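Local coordinates for protein exotoxin 3 (Staphylococcus aureus, PDB 2Z8L) that binds the sialylated glycan sialyl Lewis X as a superantigen-like toxin built from an OB-fold domain and a beta-grasp domain, at residues F80-E84 against K142-K147; T99-G104 against Y135-S140; K167-K173 against N199-A205. One frame throughout, in Å; residues are numbered along the deposited sequence.

Contact 1. Residues F80-E84 against K142-K147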
loop_
_atom_site.group_PDB
_atom_site.type_symbol
_atom_site.label_atom_id
_atom_site.label_comp_id
_atom_site.label_asym_id
_atom_site.label_seq_id
_atom_site.Cartn_x
_atom_site.Cartn_y
_atom_site.Cartn_z
ATOM N N PHE A 80 2.504 -6.938 -2.390
ATOM C CA PHE A 80 3.333 -5.870 -1.866
ATOM C C PHE A 80 3.666 -6.190 -0.441
ATOM O O PHE A 80 2.788 -6.153 0.414
ATOM C CB PHE A 80 2.591 -4.514 -1.962
ATOM C CG PHE A 80 3.420 -3.372 -1.575
ATOM C CD1 PHE A 80 4.513 -2.980 -2.360
ATOM C CD2 PHE A 80 3.204 -2.718 -0.375
ATOM C CE1 PHE A 80 5.323 -1.922 -1.929
ATOM C CE2 PHE A 80 4.019 -1.667 0.041
ATOM C CZ PHE A 80 5.042 -1.268 -0.745
ATOM N N VAL A 81 4.940 -6.498 -0.206
ATOM C CA VAL A 81 5.438 -6.991 1.054
ATOM C C VAL A 81 6.216 -5.890 1.815
ATOM O O VAL A 81 7.112 -5.236 1.246
ATOM C CB VAL A 81 6.374 -8.255 0.828
ATOM C CG1 VAL A 81 6.965 -8.704 2.180
ATOM C CG2 VAL A 81 5.640 -9.365 0.112
ATOM N N VAL A 82 5.840 -5.689 3.083
ATOM C CA VAL A 82 6.576 -4.874 4.043
ATOM C C VAL A 82 6.783 -5.756 5.263
ATOM O O VAL A 82 5.843 -6.216 5.862
ATOM C CB VAL A 82 5.815 -3.557 4.402
ATOM C CG1 VAL A 82 6.608 -2.778 5.454
ATOM C CG2 VAL A 82 5.572 -2.753 3.157
ATOM N N LYS A 83 8.028 -6.060 5.581
ATOM C CA LYS A 83 8.310 -6.985 6.654
ATOM C C LYS A 83 7.784 -6.440 7.966
ATOM O O LYS A 83 8.115 -5.307 8.334
ATOM C CB LYS A 83 9.814 -7.209 6.726
ATOM C CG LYS A 83 10.208 -8.374 7.503
ATOM C CD LYS A 83 11.716 -8.612 7.381
ATOM C CE LYS A 83 12.129 -8.817 5.906
ATOM N NZ LYS A 83 13.306 -9.746 5.771
ATOM N N GLU A 84 6.920 -7.188 8.654
ATOM C CA GLU A 84 6.435 -6.786 9.975
ATOM C C GLU A 84 7.197 -7.564 11.032
ATOM O O GLU A 84 7.483 -7.065 12.125
ATOM C CB GLU A 84 4.931 -7.014 10.144
ATOM C CG GLU A 84 4.035 -6.283 9.138
ATOM C CD GLU A 84 3.950 -4.748 9.339
ATOM O OE1 GLU A 84 4.291 -4.229 10.441
ATOM O OE2 GLU A 84 3.511 -4.062 8.374
ATOM N N LYS A 142 -2.726 -0.630 0.699
ATOM C CA LYS A 142 -1.432 -0.759 1.382
ATOM C C LYS A 142 -0.267 -0.162 0.563
ATOM O O LYS A 142 0.542 0.627 1.081
ATOM C CB LYS A 142 -1.140 -2.204 1.623
ATOM C CG LYS A 142 0.159 -2.482 2.359
ATOM C CD LYS A 142 0.528 -3.967 2.351
ATOM C CE LYS A 142 1.794 -4.344 3.117
ATOM N NZ LYS A 142 1.535 -4.112 4.568
ATOM N N GLU A 143 -0.173 -0.568 -0.684
ATOM C CA GLU A 143 0.869 -0.084 -1.579
ATOM C C GLU A 143 0.788 1.397 -1.838
ATOM O O GLU A 143 1.786 2.073 -1.758
ATOM C CB GLU A 143 0.860 -0.885 -2.885
ATOM C CG GLU A 143 2.069 -0.551 -3.737
ATOM C CD GLU A 143 2.259 -1.442 -4.947
ATOM O OE1 GLU A 143 1.554 -2.475 -5.153
ATOM O OE2 GLU A 143 3.187 -1.059 -5.736
ATOM N N LEU A 144 -0.404 1.890 -2.128
ATOM C CA LEU A 144 -0.517 3.327 -2.366
ATOM C C LEU A 144 -0.124 4.122 -1.130
ATOM O O LEU A 144 0.677 5.080 -1.210
ATOM C CB LEU A 144 -1.962 3.625 -2.737
ATOM C CG LEU A 144 -2.349 3.461 -4.166
ATOM C CD1 LEU A 144 -3.859 3.620 -4.228
ATOM C CD2 LEU A 144 -1.592 4.651 -4.881
ATOM N N ASP A 145 -0.670 3.752 0.027
ATOM C CA ASP A 145 -0.346 4.429 1.312
ATOM C C ASP A 145 1.159 4.447 1.505
ATOM O O ASP A 145 1.759 5.499 1.739
ATOM C CB ASP A 145 -1.097 3.711 2.470
ATOM C CG ASP A 145 -0.668 4.156 3.879
ATOM O OD1 ASP A 145 -1.036 5.284 4.230
ATOM O OD2 ASP A 145 0.021 3.387 4.603
ATOM N N PHE A 146 1.790 3.305 1.376
ATOM C CA PHE A 146 3.207 3.191 1.675
ATOM C C PHE A 146 4.074 4.012 0.715
ATOM O O PHE A 146 4.937 4.803 1.125
ATOM C CB PHE A 146 3.619 1.736 1.660
ATOM C CG PHE A 146 5.001 1.490 2.241
ATOM C CD1 PHE A 146 6.146 1.586 1.468
ATOM C CD2 PHE A 146 5.150 1.146 3.583
ATOM C CE1 PHE A 146 7.401 1.361 2.057
ATOM C CE2 PHE A 146 6.360 0.948 4.144
ATOM C CZ PHE A 146 7.504 1.080 3.388
ATOM N N LYS A 147 3.828 3.814 -0.582
ATOM C CA LYS A 147 4.606 4.537 -1.555
ATOM C C LYS A 147 4.392 6.071 -1.502
ATOM O O LYS A 147 5.359 6.849 -1.725
ATOM C CB LYS A 147 4.306 3.987 -2.908
ATOM C CG LYS A 147 4.883 2.608 -3.034
ATOM C CD LYS A 147 4.834 2.138 -4.425
ATOM C CE LYS A 147 5.860 0.973 -4.642
ATOM N NZ LYS A 147 5.547 0.174 -5.891
HETATM O O HOH W 1 3.131 -5.519 6.273
#

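Contact 2. Residues T99-G104 against Y135-S140. Unlike the reference sequence in segment 135-140: V139 (reference Ile). With PO4 (phosphate ion), chain C.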
loop_
_atom_site.group_PDB
_atom_site.type_symbol
_atom_site.label_atom_id
_atom_site.label_comp_id
_atom_site.label_asym_id
_atom_site.label_seq_id
_atom_site.Cartn_x
_atom_site.Cartn_y
_atom_site.Cartn_z
ATOM N N THR A 99 -2.883 -8.659 -4.655
ATOM C CA THR A 99 -3.741 -8.267 -5.773
ATOM C C THR A 99 -3.600 -9.318 -6.877
ATOM O O THR A 99 -2.672 -10.165 -6.859
ATOM C CB THR A 99 -3.327 -6.915 -6.306
ATOM O OG1 THR A 99 -1.973 -6.966 -6.752
ATOM C CG2 THR A 99 -3.508 -5.824 -5.241
ATOM N N LYS A 100 -4.546 -9.323 -7.792
ATOM C CA LYS A 100 -4.395 -10.142 -9.014
ATOM C C LYS A 100 -3.395 -9.475 -9.932
ATOM O O LYS A 100 -3.360 -8.246 -10.007
ATOM C CB LYS A 100 -5.735 -10.194 -9.707
ATOM C CG LYS A 100 -6.843 -10.686 -8.767
ATOM C CD LYS A 100 -8.151 -10.956 -9.476
ATOM C CE LYS A 100 -8.976 -11.946 -8.670
ATOM N NZ LYS A 100 -9.130 -11.532 -7.218
ATOM N N LYS A 101 -2.581 -10.269 -10.621
ATOM C CA LYS A 101 -1.646 -9.713 -11.568
ATOM C C LYS A 101 -2.434 -9.094 -12.744
ATOM O O LYS A 101 -3.627 -9.378 -12.983
ATOM C CB LYS A 101 -0.644 -10.762 -12.046
ATOM C CG LYS A 101 -1.285 -11.780 -12.938
ATOM C CD LYS A 101 -0.280 -12.829 -13.342
ATOM C CE LYS A 101 -0.919 -13.720 -14.321
ATOM N NZ LYS A 101 -0.111 -14.950 -14.490
ATOM N N ASN A 102 -1.755 -8.234 -13.482
ATOM C CA ASN A 102 -2.392 -7.615 -14.637
ATOM C C ASN A 102 -2.847 -8.645 -15.678
ATOM O O ASN A 102 -2.131 -9.580 -15.983
ATOM C CB ASN A 102 -1.411 -6.661 -15.316
ATOM C CG ASN A 102 -1.201 -5.372 -14.550
ATOM O OD1 ASN A 102 -1.984 -5.013 -13.678
ATOM N ND2 ASN A 102 -0.189 -4.626 -14.964
ATOM N N GLN A 103 -4.029 -8.445 -16.219
ATOM C CA GLN A 103 -4.507 -9.240 -17.339
ATOM C C GLN A 103 -3.960 -8.657 -18.640
ATOM O O GLN A 103 -3.772 -9.417 -19.581
ATOM C CB GLN A 103 -6.034 -9.272 -17.337
ATOM C CG GLN A 103 -6.639 -10.145 -18.405
ATOM C CD GLN A 103 -8.098 -10.561 -18.193
ATOM O OE1 GLN A 103 -8.602 -10.599 -17.051
ATOM N NE2 GLN A 103 -8.793 -10.909 -19.316
ATOM N N GLY A 104 -3.776 -7.336 -18.714
ATOM C CA GLY A 104 -3.131 -6.708 -19.804
ATOM C C GLY A 104 -1.626 -6.763 -19.719
ATOM O O GLY A 104 -1.037 -7.142 -18.696
ATOM N N TYR A 135 0.996 1.463 -12.393
ATOM C CA TYR A 135 1.309 0.382 -13.334
ATOM C C TYR A 135 0.396 -0.815 -13.222
ATOM O O TYR A 135 0.520 -1.733 -14.049
ATOM C CB TYR A 135 2.780 -0.064 -13.157
ATOM C CG TYR A 135 3.762 1.050 -13.438
ATOM C CD1 TYR A 135 4.364 1.176 -14.672
ATOM C CD2 TYR A 135 4.099 1.964 -12.456
ATOM C CE1 TYR A 135 5.262 2.199 -14.935
ATOM C CE2 TYR A 135 5.000 2.967 -12.724
ATOM C CZ TYR A 135 5.557 3.079 -13.957
ATOM O OH TYR A 135 6.480 4.071 -14.283
ATOM N N LYS A 136 -0.519 -0.807 -12.268
ATOM C CA LYS A 136 -1.331 -1.962 -11.985
ATOM C C LYS A 136 -2.812 -1.717 -12.163
ATOM O O LYS A 136 -3.321 -0.722 -11.710
ATOM C CB LYS A 136 -1.011 -2.512 -10.558
ATOM C CG LYS A 136 0.331 -3.250 -10.569
ATOM C CD LYS A 136 0.795 -3.739 -9.195
ATOM C CE LYS A 136 -0.316 -4.480 -8.380
ATOM N NZ LYS A 136 -1.023 -5.692 -9.001
ATOM N N GLU A 137 -3.498 -2.716 -12.713
ATOM C CA GLU A 137 -4.934 -2.695 -12.835
ATOM C C GLU A 137 -5.602 -2.752 -11.498
ATOM O O GLU A 137 -6.632 -2.124 -11.325
ATOM C CB GLU A 137 -5.427 -3.884 -13.671
ATOM C CG GLU A 137 -4.975 -3.825 -15.087
ATOM C CD GLU A 137 -5.047 -5.186 -15.801
ATOM O OE1 GLU A 137 -5.547 -6.174 -15.195
ATOM O OE2 GLU A 137 -4.544 -5.240 -16.919
ATOM N N GLU A 138 -5.070 -3.563 -10.602
ATOM C CA GLU A 138 -5.610 -3.730 -9.223
ATOM C C GLU A 138 -4.494 -3.292 -8.292
ATOM O O GLU A 138 -3.415 -3.840 -8.331
ATOM C CB GLU A 138 -5.946 -5.202 -8.984
ATOM C CG GLU A 138 -7.010 -5.391 -7.983
ATOM C CD GLU A 138 -7.481 -6.828 -7.953
ATOM O OE1 GLU A 138 -8.269 -7.210 -8.894
ATOM O OE2 GLU A 138 -7.004 -7.588 -7.043
ATOM N N VAL A 139 -4.756 -2.288 -7.472
ATOM C CA VAL A 139 -3.762 -1.746 -6.606
ATOM C C VAL A 139 -4.289 -1.799 -5.138
ATOM O O VAL A 139 -5.435 -1.427 -4.859
ATOM C CB VAL A 139 -3.385 -0.289 -6.934
ATOM C CG1 VAL A 139 -2.101 0.017 -6.108
ATOM C CG2 VAL A 139 -3.183 0.001 -8.436
ATOM N N SER A 140 -3.429 -2.269 -4.212
ATOM C CA SER A 140 -3.844 -2.301 -2.792
ATOM C C SER A 140 -3.723 -0.897 -2.181
ATOM O O SER A 140 -2.773 -0.140 -2.509
ATOM C CB SER A 140 -3.000 -3.313 -1.970
ATOM O OG SER A 140 -1.663 -2.932 -1.808
HETATM P P PO4 C . 2.122 -7.866 -13.124
HETATM O O1 PO4 C . 2.689 -9.026 -12.286
HETATM O O2 PO4 C . 1.969 -8.358 -14.557
HETATM O O3 PO4 C . 3.083 -6.694 -13.119
HETATM O O4 PO4 C . 0.772 -7.413 -12.620
HETATM O O HOH W 2 -2.966 -5.750 -11.233
HETATM O O HOH W 3 -5.839 -7.374 -12.687
#

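Contact 3. Residues K167-K173 against N199-A205. Unlike the reference sequence in segment 167-173: I171 (reference Thr). Unlike the reference sequence in segment 199-205: M203 (reference Ile).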
loop_
_atom_site.group_PDB
_atom_site.type_symbol
_atom_site.label_atom_id
_atom_site.label_comp_id
_atom_site.label_asym_id
_atom_site.label_seq_id
_atom_site.Cartn_x
_atom_site.Cartn_y
_atom_site.Cartn_z
ATOM N N LYS A 167 -3.527 14.508 6.054
ATOM C CA LYS A 167 -4.093 13.304 5.400
ATOM C C LYS A 167 -3.717 13.250 3.919
ATOM O O LYS A 167 -3.390 14.264 3.315
ATOM C CB LYS A 167 -5.628 13.243 5.442
ATOM C CG LYS A 167 -6.325 13.364 6.777
ATOM C CD LYS A 167 -7.772 13.792 6.615
ATOM C CE LYS A 167 -8.568 13.930 7.975
ATOM N NZ LYS A 167 -7.713 14.359 9.125
ATOM N N ILE A 168 -3.787 12.037 3.376
ATOM C CA ILE A 168 -3.781 11.785 1.933
ATOM C C ILE A 168 -5.203 11.347 1.556
ATOM O O ILE A 168 -5.841 10.630 2.334
ATOM C CB ILE A 168 -2.771 10.687 1.569
ATOM C CG1 ILE A 168 -1.347 11.128 1.809
ATOM C CG2 ILE A 168 -2.941 10.298 0.087
ATOM C CD1 ILE A 168 -0.418 9.920 1.761
ATOM N N LYS A 169 -5.704 11.837 0.438
ATOM C CA LYS A 169 -7.019 11.440 -0.093
ATOM C C LYS A 169 -6.789 10.989 -1.527
ATOM O O LYS A 169 -6.206 11.704 -2.325
ATOM C CB LYS A 169 -7.986 12.576 -0.018
ATOM C CG LYS A 169 -9.376 12.300 -0.439
ATOM C CD LYS A 169 -10.257 13.465 -0.141
ATOM C CE LYS A 169 -11.430 13.545 -1.088
ATOM N NZ LYS A 169 -12.385 14.628 -0.738
ATOM N N VAL A 170 -7.225 9.776 -1.835
ATOM C CA VAL A 170 -7.218 9.236 -3.209
ATOM C C VAL A 170 -8.639 9.305 -3.742
ATOM O O VAL A 170 -9.559 8.788 -3.105
ATOM C CB VAL A 170 -6.755 7.769 -3.204
ATOM C CG1 VAL A 170 -6.892 7.155 -4.584
ATOM C CG2 VAL A 170 -5.291 7.640 -2.627
ATOM N N ILE A 171 -8.843 10.002 -4.855
ATOM C CA ILE A 171 -10.163 10.292 -5.363
ATOM C C ILE A 171 -10.336 9.547 -6.686
ATOM O O ILE A 171 -9.455 9.584 -7.577
ATOM C CB ILE A 171 -10.351 11.794 -5.591
ATOM C CG1 ILE A 171 -10.096 12.574 -4.298
ATOM C CG2 ILE A 171 -11.791 12.036 -6.149
ATOM C CD1 ILE A 171 -9.779 14.102 -4.492
ATOM N N MET A 172 -11.471 8.868 -6.802
ATOM C CA MET A 172 -11.750 8.047 -7.956
ATOM C C MET A 172 -12.558 8.847 -8.978
ATOM O O MET A 172 -13.170 9.879 -8.661
ATOM C CB MET A 172 -12.490 6.785 -7.528
ATOM C CG MET A 172 -11.836 6.052 -6.360
ATOM S SD MET A 172 -10.202 5.446 -6.802
ATOM C CE MET A 172 -10.576 4.111 -7.923
ATOM N N LYS A 173 -12.510 8.387 -10.213
ATOM C CA LYS A 173 -13.286 9.051 -11.287
ATOM C C LYS A 173 -14.782 9.134 -10.986
ATOM O O LYS A 173 -15.454 10.125 -11.373
ATOM C CB LYS A 173 -13.007 8.352 -12.612
ATOM C CG LYS A 173 -11.566 8.599 -13.081
ATOM C CD LYS A 173 -11.191 7.881 -14.340
ATOM C CE LYS A 173 -9.761 8.227 -14.730
ATOM N NZ LYS A 173 -9.344 7.332 -15.833
ATOM N N ASN A 199 -8.915 3.762 -12.523
ATOM C CA ASN A 199 -10.000 4.650 -12.201
ATOM C C ASN A 199 -9.644 5.713 -11.162
ATOM O O ASN A 199 -10.517 6.454 -10.704
ATOM C CB ASN A 199 -11.218 3.863 -11.717
ATOM C CG ASN A 199 -11.901 3.076 -12.823
ATOM O OD1 ASN A 199 -11.658 3.286 -14.004
ATOM N ND2 ASN A 199 -12.739 2.146 -12.426
ATOM N N ILE A 200 -8.389 5.792 -10.736
ATOM C CA ILE A 200 -7.985 6.868 -9.866
ATOM C C ILE A 200 -7.951 8.141 -10.689
ATOM O O ILE A 200 -7.350 8.186 -11.787
ATOM C CB ILE A 200 -6.584 6.586 -9.246
ATOM C CG1 ILE A 200 -6.620 5.336 -8.395
ATOM C CG2 ILE A 200 -6.113 7.781 -8.396
ATOM C CD1 ILE A 200 -5.250 4.819 -7.922
ATOM N N GLU A 201 -8.570 9.190 -10.165
ATOM C CA GLU A 201 -8.574 10.494 -10.830
ATOM C C GLU A 201 -7.425 11.386 -10.375
ATOM O O GLU A 201 -6.773 12.031 -11.182
ATOM C CB GLU A 201 -9.913 11.205 -10.590
ATOM C CG GLU A 201 -10.050 12.605 -11.252
ATOM C CD GLU A 201 -9.706 12.681 -12.752
ATOM O OE1 GLU A 201 -9.788 11.668 -13.493
ATOM O OE2 GLU A 201 -9.371 13.812 -13.215
ATOM N N LYS A 202 -7.242 11.490 -9.064
ATOM C CA LYS A 202 -6.328 12.442 -8.486
ATOM C C LYS A 202 -6.055 12.049 -7.033
ATOM O O LYS A 202 -6.789 11.265 -6.435
ATOM C CB LYS A 202 -6.943 13.820 -8.563
ATOM C CG LYS A 202 -6.346 14.834 -7.686
ATOM C CD LYS A 202 -6.970 16.180 -7.879
ATOM C CE LYS A 202 -8.476 16.183 -7.662
ATOM N NZ LYS A 202 -8.928 17.615 -7.440
ATOM N N MET A 203 -4.934 12.496 -6.476
ATOM C CA MET A 203 -4.627 12.259 -5.089
ATOM C C MET A 203 -4.229 13.596 -4.504
ATOM O O MET A 203 -3.715 14.473 -5.225
ATOM C CB MET A 203 -3.509 11.253 -4.984
ATOM C CG MET A 203 -3.938 10.002 -5.704
ATOM S SD MET A 203 -2.782 8.719 -5.664
ATOM C CE MET A 203 -1.440 9.523 -6.424
ATOM N N GLU A 204 -4.585 13.775 -3.237
ATOM C CA GLU A 204 -4.314 15.036 -2.537
ATOM C C GLU A 204 -3.613 14.738 -1.240
ATOM O O GLU A 204 -3.809 13.673 -0.667
ATOM C CB GLU A 204 -5.621 15.749 -2.291
ATOM C CG GLU A 204 -6.492 15.900 -3.486
ATOM C CD GLU A 204 -7.822 16.531 -3.156
ATOM O OE1 GLU A 204 -8.284 16.469 -1.975
ATOM O OE2 GLU A 204 -8.430 17.099 -4.106
ATOM N N ALA A 205 -2.705 15.597 -0.816
ATOM C CA ALA A 205 -2.092 15.468 0.492
ATOM C C ALA A 205 -1.989 16.863 1.061
ATOM O O ALA A 205 -1.725 17.826 0.339
ATOM C CB ALA A 205 -0.755 14.898 0.418
#

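Contact 1. Residues F80-E84 against K142-K147
The ring of F80 lies against the first turns of helix 141-155, with E143 CG over one face, 3.8 Å from the ring centroid in a CH-pi contact. Here the OB-fold barrel, through the end of strand 77-81, meets the helix of the beta-grasp domain in the buried domain interface. A flat aromatic suits this seam because its edge can be used too: F80 directs it toward the face of F146 in an offset edge-to-face pair, F80 CZ 3.8 Å from F146 CD1. V82, also facing the helix, sets CG2 over a face of the F146 ring. K147 NZ spans one helical turn to a salt bridge with E143 OE2 at 2.7 Å, while K147 CE packs 4.0 Å from F80 CE1. K142 runs its apolar chain past F80 and V82, and its ammonium also bonds the carbonyl of Y95. E84 OE2 is hydrogen-bonded to Y24 OH. Water 1 accepts from K142 NZ (2.7 Å) and donates to V82 O (2.8 Å) and E84 OE2 (2.6 Å).

Contact 2. Residues T99-G104 against Y135-S140
A polar seam between the two domains joins the end of OB-fold strand 92-100 to the segment leading into the beta-grasp helix, where S140 OG caps the backbone N of E143. Of six hydrogen bonds across it, five run between a side chain and a main-chain group. N102, whose amide offers donor and acceptor, pairs with the opposite backbone: ND2 gives a 3.1 Å bond to Y135 O, while OD1 takes one of 2.9 Å from E137 N. N102 N donates to O4 of a phosphate ion, probably from the crystallisation liquor, at 2.8 Å. E137 answers with OE1 accepting from Q103 N and OE2 from G104 N, each at 2.9 Å, and OE2 is also bonded by Y106. A CB on G104 would sit tightly against that oxygen, so glycine suits this place. E138 OE2 receives K100 N at 3.1 Å. K136 makes the sixth, NZ to T99 OG1 at 2.8 Å, its charge balanced by D78. Water 2 donates to K100 O (2.8 Å) and N102 OD1 (2.7 Å).

Contact 3. Residues K167-K173 against N199-A205
I171, K173 and E204 lose the most surface where strand 167-172 runs antiparallel to strand 200-205. Beta-branched, as suits a strand, I171 packs CD1 against the K202 methylenes (CE 4.0 Å) and abuts the E204 carboxylate (OE2 3.3 Å). E204 forms a salt bridge, K202 NZ to E204 OE2 3.4 Å, whose hydrogen bond is weak, and its backbone makes two hydrogen bonds with K169: E204 N to K169 O at 2.8 Å, K169 N to E204 O at 2.9 Å. These are inner strands of the five-stranded beta-grasp sheet, whose other face, bearing I168, V170, M203 and A205, includes side chains packed on helix 141-155. The pairing slips at a classic beta bulge: E201 and K202 both face I171, and I171 O accepts from E201 N at 2.8 Å and from K202 N at 3.3 Å. Beyond it, K173 N donates to N199 O at 2.8 Å, K173 CG lies 3.6 Å from E201 OE1, and the exposed lysine's ammonium bonds R198 O.

Overall arrangement
Contacts 1 and 2 both join the OB-fold domain to the beta-grasp domain through neighbouring strands 77-81 and 92-100, whereas contact 3 lies wholly within the beta-grasp sheet. Contact 1, near the centre of the chain, is the buried one and relies on aromatic and aliphatic packing; contact 2, about 15 Å away centre to centre, is partly buried and relies on side-chain-to-backbone hydrogen bonds. Contact 3, also partly buried, is held by main-chain bonds between strands. Helix 141-155 follows strand 138-140 directly, and L144, on the helix of contact 1 but turned away from F80-E84, touches V139 of contact 2 and I200 of contact 3.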